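Local coordinates for putative sulfatase yidJ (Bacteroides fragilis, PDB 2QZU), which probably hydrolyses sulfate esters as a calcium-dependent member of the arylsulfatase family, though its natural substrate is not established, at residues T67-S72 with S333-M338; Y73-P78 with G325-Y330. All blocks are in the same frame, centred on the assembly; numbering follows the deposited sequence.

Interaction 1: residues T67-S72 with S333-M338; sequences TNAISS and SMRIPM
Ala-69 O accepts two hydrogen bonds from 333-338. Arg-335 NH2 reaches Ala-69 O at 2.9 Å; it lies in the carbonyl plane, on a lone pair, and the oxygen lies in the guanidinium plane. The backbone N of Ile-336 reaches the same Ala-69 O at 3.1 Å from above the carbonyl plane, with a nearly straight N-H (170°). The Arg-335 chain bends at chi2 (-88°), which places CD 3.5 Å from Ala-69 O, and again at chi3. The guanidinium also has Asn-68 CA and the carbonyl carbon of Thr-67 over the rim of one face. NH1 forms a salt bridge with Asp-41, so the charge has a second partner. A third bond runs the other way: Ser-71 N donates to Met-334 O at 2.9 Å. Together the two backbone bonds bridge Ile-70 and Arg-335, just where the chain leaves helix 331-334.

Apolar groups pack beside the bridge. Ala-69 CB meets Met-338 CB at 3.3 Å, tighter than usual carbon contact. Ile-336 CD1 lies against Ile-70 O, and its CG2 meets Ser-71 CB at 4.0 Å. Ile-70 and selenomethionine Met-334 lie side by side, with Ile-70 CD1 4.0 Å from Met-334 CE. In the four-stranded antiparallel sheet, strand 399-404 touches both side chains, and Arg-417 of strand 412-417 touches Ile-70 and Arg-335. Ser-71 OG is bonded to Asp-313 O.

The contact is a single beta bridge between the loop after strand 64-66 and the lead-in to strand 338-341. These strands are antiparallel neighbours in the large mixed sheet of the alkaline phosphatase-like sulfatase fold.

Interaction 2: residues Y73-P78 with G325-Y330; sequences YPVSSP and GKDIFY
Pro-74 and Asp-327 carry the one direct hydrogen bond between the segments. Asp-327 N donates to Pro-74 O at 3.0 Å, but the bond is bent (129°) and weak, and the position of the oxygen is less certain. Pro-74 is the centre of an inverse gamma turn, closed by Val-75 N on Tyr-73 O.

Two waters add polar links. One donates to Asp-327 OD2 at 3.0 Å and is bonded to Tyr-73 OH at 2.8 Å. The Tyr-73 hydroxyl is also bonded to the backbone N of Val-404. The other water accepts from Ser-76 N at 2.9 Å and, weakly, from Lys-326 NZ. The amine has a firmer partner in Gln-37 and a long, weak ion pair with Glu-23 of the second subunit.

The remaining contacts are side-chain packing. Asp-327 CG lies anti to the backbone N (chi1 -161°), and the carboxylate runs beside the Tyr-73 side chain, both pointing the same way. Asp-327 OD1 sits at the edge of the Tyr-73 ring, in its plane, 3.6 Å from CE1 of that ring. The ring and carboxylate planes are turned 37° apart. Pro-78 CB lies over the rim of one ring face. Pro-74 CG rests against Ile-328 O at 3.5 Å.

Val-75 is the N-cap residue of helix 76-85, and Ser-76 is its first residue. Ser-76 is the predicted site of conversion to 3-oxoalanine, the formylglycine of sulfatases, but is unmodified here. Its OG is bonded to His-134 and Arg-80. The contact thus borders the probable sulfatase active site at the start of this helix.

Overall arrangement
Segment 67-72 runs directly into 73-78, while two residues of helix 331-334 separate 325-330 from 333-338. Interaction 2 is nested within the loop closed by interaction 1. Their centres lie 11 Å apart. Ser-333 joins them: its OG probably bonds to Ile-328 O at 2.9 Å and packs against Pro-74 CG at 3.4 Å. Met-334 SE also packs on Phe-329 O, at 3.3 Å. Interaction 1 joins the two chain paths beside the large sheet. Segment 73-78 of interaction 2 contains Ser-76, the predicted 3-oxoalanine site, so this contact is probably the one nearer the catalytic centre.

Interaction 1: residues T67-S72 with S333-M338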
loop_
_atom_site.group_PDB
_atom_site.type_symbol
_atom_site.label_atom_id
_atom_site.label_comp_id
_atom_site.label_asym_id
_atom_site.label_seq_id
_atom_site.Cartn_x
_atom_site.Cartn_y
_atom_site.Cartn_z
ATOM N N THR A 67 24.665 22.675 4.366
ATOM C CA THR A 67 23.566 22.893 3.432
ATOM C C THR A 67 23.771 22.527 1.961
ATOM O O THR A 67 22.845 22.681 1.163
ATOM C CB THR A 67 23.081 24.353 3.508
ATOM O OG1 THR A 67 24.188 25.233 3.302
ATOM C CG2 THR A 67 22.457 24.636 4.872
ATOM N N ASN A 68 24.964 22.058 1.598
ATOM C CA ASN A 68 25.231 21.642 0.216
ATOM C C ASN A 68 25.658 20.173 0.144
ATOM O O ASN A 68 26.195 19.733 -0.872
ATOM C CB ASN A 68 26.340 22.488 -0.431
ATOM C CG ASN A 68 25.928 23.928 -0.668
ATOM O OD1 ASN A 68 24.794 24.211 -1.045
ATOM N ND2 ASN A 68 26.865 24.846 -0.468
ATOM N N ALA A 69 25.424 19.417 1.213
ATOM C CA ALA A 69 25.814 18.000 1.247
ATOM C C ALA A 69 25.054 17.147 0.236
ATOM O O ALA A 69 23.865 17.358 0.013
ATOM C CB ALA A 69 25.609 17.436 2.647
ATOM N N ILE A 70 25.736 16.172 -0.365
ATOM C CA ILE A 70 25.098 15.302 -1.353
ATOM C C ILE A 70 25.470 13.825 -1.210
ATOM O O ILE A 70 26.335 13.458 -0.417
ATOM C CB ILE A 70 25.463 15.738 -2.804
ATOM C CG1 ILE A 70 26.975 15.657 -3.029
ATOM C CG2 ILE A 70 25.016 17.169 -3.057
ATOM C CD1 ILE A 70 27.457 14.309 -3.543
ATOM N N SER A 71 24.783 12.990 -1.986
ATOM C CA SER A 71 25.035 11.555 -2.042
ATOM C C SER A 71 25.283 11.304 -3.536
ATOM O O SER A 71 24.394 11.514 -4.367
ATOM C CB SER A 71 23.820 10.761 -1.561
ATOM O OG SER A 71 24.082 9.365 -1.614
ATOM N N SER A 72 26.493 10.868 -3.869
ATOM C CA SER A 72 26.888 10.638 -5.261
ATOM C C SER A 72 26.129 9.557 -6.032
ATOM O O SER A 72 25.920 9.687 -7.241
ATOM C CB SER A 72 28.396 10.373 -5.319
ATOM O OG SER A 72 29.112 11.548 -4.972
ATOM N N SER A 333 17.160 14.654 -5.508
ATOM C CA SER A 333 17.603 13.278 -5.332
ATOM C C SER A 333 18.981 13.206 -4.656
ATOM O O SER A 333 19.194 12.413 -3.732
ATOM C CB SER A 333 17.651 12.584 -6.701
ATOM O OG SER A 333 18.276 11.316 -6.627
HETATM N N MSE A 334 19.909 14.039 -5.114
HETATM C CA MSE A 334 21.268 14.058 -4.573
HETATM C C MSE A 334 21.446 14.760 -3.221
HETATM O O MSE A 334 22.235 14.310 -2.393
HETATM C CB MSE A 334 22.236 14.704 -5.579
HETATM C CG MSE A 334 22.423 13.940 -6.890
HETATM SE SE MSE A 334 23.845 14.729 -7.986
HETATM C CE MSE A 334 25.356 14.114 -6.945
ATOM N N ARG A 335 20.731 15.859 -2.997
ATOM C CA ARG A 335 20.872 16.608 -1.749
ATOM C C ARG A 335 20.367 15.870 -0.512
ATOM O O ARG A 335 19.235 15.383 -0.472
ATOM C CB ARG A 335 20.186 17.972 -1.877
ATOM C CG ARG A 335 21.004 18.989 -2.662
ATOM C CD ARG A 335 21.963 19.742 -1.747
ATOM N NE ARG A 335 21.209 20.484 -0.744
ATOM C CZ ARG A 335 21.199 20.215 0.559
ATOM N NH1 ARG A 335 20.459 20.952 1.374
ATOM N NH2 ARG A 335 21.942 19.233 1.052
ATOM N N ILE A 336 21.231 15.790 0.496
ATOM C CA ILE A 336 20.912 15.121 1.747
ATOM C C ILE A 336 21.246 15.997 2.944
ATOM O O ILE A 336 22.064 16.921 2.851
ATOM C CB ILE A 336 21.713 13.800 1.915
ATOM C CG1 ILE A 336 23.217 14.089 1.832
ATOM C CG2 ILE A 336 21.304 12.801 0.853
ATOM C CD1 ILE A 336 24.107 12.902 2.210
ATOM N N PRO A 337 20.584 15.744 4.081
ATOM C CA PRO A 337 20.873 16.539 5.272
ATOM C C PRO A 337 22.240 16.082 5.764
ATOM O O PRO A 337 22.665 14.956 5.487
ATOM C CB PRO A 337 19.755 16.148 6.229
ATOM C CG PRO A 337 19.479 14.727 5.859
ATOM C CD PRO A 337 19.493 14.789 4.342
HETATM N N MSE A 338 22.925 16.955 6.484
HETATM C CA MSE A 338 24.242 16.639 7.010
HETATM C C MSE A 338 24.500 17.613 8.145
HETATM O O MSE A 338 25.004 18.717 7.932
HETATM C CB MSE A 338 25.295 16.807 5.908
HETATM C CG MSE A 338 26.724 16.522 6.315
HETATM SE SE MSE A 338 27.096 14.645 6.575
HETATM C CE MSE A 338 27.057 14.046 4.717
#

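Interaction 2: residues Y73-P78 with G325-Y330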
loop_
_atom_site.group_PDB
_atom_site.type_symbol
_atom_site.label_atom_id
_atom_site.label_comp_id
_atom_site.label_asym_id
_atom_site.label_seq_id
_atom_site.Cartn_x
_atom_site.Cartn_y
_atom_site.Cartn_z
ATOM N N TYR A 73 25.746 8.483 -5.355
ATOM C CA TYR A 73 24.973 7.422 -5.998
ATOM C C TYR A 73 23.741 7.358 -5.104
ATOM O O TYR A 73 23.693 6.579 -4.152
ATOM C CB TYR A 73 25.732 6.092 -5.966
ATOM C CG TYR A 73 25.217 5.051 -6.943
ATOM C CD1 TYR A 73 23.924 5.122 -7.455
ATOM C CD2 TYR A 73 26.027 3.987 -7.350
ATOM C CE1 TYR A 73 23.444 4.164 -8.351
ATOM C CE2 TYR A 73 25.552 3.015 -8.245
ATOM C CZ TYR A 73 24.260 3.116 -8.739
ATOM O OH TYR A 73 23.779 2.173 -9.622
ATOM N N PRO A 74 22.733 8.193 -5.397
ATOM C CA PRO A 74 21.498 8.254 -4.610
ATOM C C PRO A 74 20.540 7.066 -4.677
ATOM O O PRO A 74 19.425 7.178 -5.181
ATOM C CB PRO A 74 20.869 9.563 -5.081
ATOM C CG PRO A 74 21.236 9.589 -6.527
ATOM C CD PRO A 74 22.691 9.150 -6.519
ATOM N N VAL A 75 21.005 5.931 -4.158
ATOM C CA VAL A 75 20.257 4.680 -4.091
ATOM C C VAL A 75 20.701 4.017 -2.784
ATOM O O VAL A 75 21.872 4.108 -2.407
ATOM C CB VAL A 75 20.589 3.757 -5.277
ATOM C CG1 VAL A 75 19.803 2.460 -5.161
ATOM C CG2 VAL A 75 20.255 4.459 -6.581
ATOM N N SER A 76 19.775 3.345 -2.105
ATOM C CA SER A 76 20.069 2.731 -0.810
ATOM C C SER A 76 21.357 1.913 -0.640
ATOM O O SER A 76 22.316 2.381 -0.026
ATOM C CB SER A 76 18.871 1.898 -0.344
ATOM O OG SER A 76 19.111 1.364 0.952
ATOM N N SER A 77 21.388 0.693 -1.162
ATOM C CA SER A 77 22.576 -0.137 -0.993
ATOM C C SER A 77 23.868 0.497 -1.498
ATOM O O SER A 77 24.875 0.504 -0.783
ATOM C CB SER A 77 22.367 -1.502 -1.649
ATOM O OG SER A 77 21.223 -2.128 -1.104
ATOM N N PRO A 78 23.862 1.034 -2.731
ATOM C CA PRO A 78 25.082 1.654 -3.257
ATOM C C PRO A 78 25.616 2.749 -2.340
ATOM O O PRO A 78 26.818 2.807 -2.064
ATOM C CB PRO A 78 24.634 2.195 -4.616
ATOM C CG PRO A 78 23.601 1.189 -5.044
ATOM C CD PRO A 78 22.808 0.987 -3.761
ATOM N N GLY A 325 10.844 8.279 -7.967
ATOM C CA GLY A 325 11.828 7.866 -6.956
ATOM C C GLY A 325 13.068 8.694 -6.925
ATOM O O GLY A 325 12.977 9.914 -6.997
ATOM N N LYS A 326 14.199 8.038 -6.673
ATOM C CA LYS A 326 15.475 8.738 -6.742
ATOM C C LYS A 326 16.325 7.996 -7.815
ATOM O O LYS A 326 15.814 7.561 -8.856
ATOM C CB LYS A 326 16.236 8.799 -5.438
ATOM C CG LYS A 326 16.726 7.469 -4.933
ATOM C CD LYS A 326 15.702 6.376 -5.123
ATOM C CE LYS A 326 14.692 6.358 -4.001
ATOM N NZ LYS A 326 14.607 5.006 -3.370
ATOM N N ASP A 327 17.618 7.845 -7.543
ATOM C CA ASP A 327 18.547 7.192 -8.457
ATOM C C ASP A 327 18.746 8.078 -9.702
ATOM O O ASP A 327 18.755 7.585 -10.830
ATOM C CB ASP A 327 18.022 5.816 -8.892
ATOM C CG ASP A 327 19.143 4.926 -9.445
ATOM O OD1 ASP A 327 20.268 5.418 -9.567
ATOM O OD2 ASP A 327 18.909 3.739 -9.749
ATOM N N ILE A 328 18.918 9.378 -9.477
ATOM C CA ILE A 328 19.102 10.325 -10.570
ATOM C C ILE A 328 19.885 11.553 -10.107
ATOM O O ILE A 328 19.949 11.849 -8.913
ATOM C CB ILE A 328 17.729 10.744 -11.149
ATOM C CG1 ILE A 328 17.922 11.533 -12.441
ATOM C CG2 ILE A 328 16.956 11.559 -10.125
ATOM C CD1 ILE A 328 18.435 10.699 -13.596
ATOM N N PHE A 329 20.464 12.273 -11.057
ATOM C CA PHE A 329 21.298 13.429 -10.755
ATOM C C PHE A 329 20.633 14.716 -10.280
ATOM O O PHE A 329 21.325 15.636 -9.843
ATOM C CB PHE A 329 22.181 13.737 -11.963
ATOM C CG PHE A 329 21.441 13.707 -13.263
ATOM C CD1 PHE A 329 21.626 12.655 -14.156
ATOM C CD2 PHE A 329 20.518 14.701 -13.573
ATOM C CE1 PHE A 329 20.901 12.596 -15.346
ATOM C CE2 PHE A 329 19.787 14.651 -14.757
ATOM C CZ PHE A 329 19.979 13.597 -15.644
ATOM N N TYR A 330 19.310 14.797 -10.361
ATOM C CA TYR A 330 18.610 16.002 -9.922
ATOM C C TYR A 330 18.864 16.320 -8.447
ATOM O O TYR A 330 19.009 15.416 -7.618
ATOM C CB TYR A 330 17.106 15.859 -10.176
ATOM C CG TYR A 330 16.738 15.896 -11.645
ATOM C CD1 TYR A 330 17.037 17.015 -12.427
ATOM C CD2 TYR A 330 16.087 14.823 -12.250
ATOM C CE1 TYR A 330 16.696 17.064 -13.780
ATOM C CE2 TYR A 330 15.739 14.859 -13.602
ATOM C CZ TYR A 330 16.049 15.986 -14.360
ATOM O OH TYR A 330 15.718 16.029 -15.698
HETATM O O HOH W 1 21.039 1.687 -9.247
HETATM O O HOH W 2 17.095 2.642 -3.019
#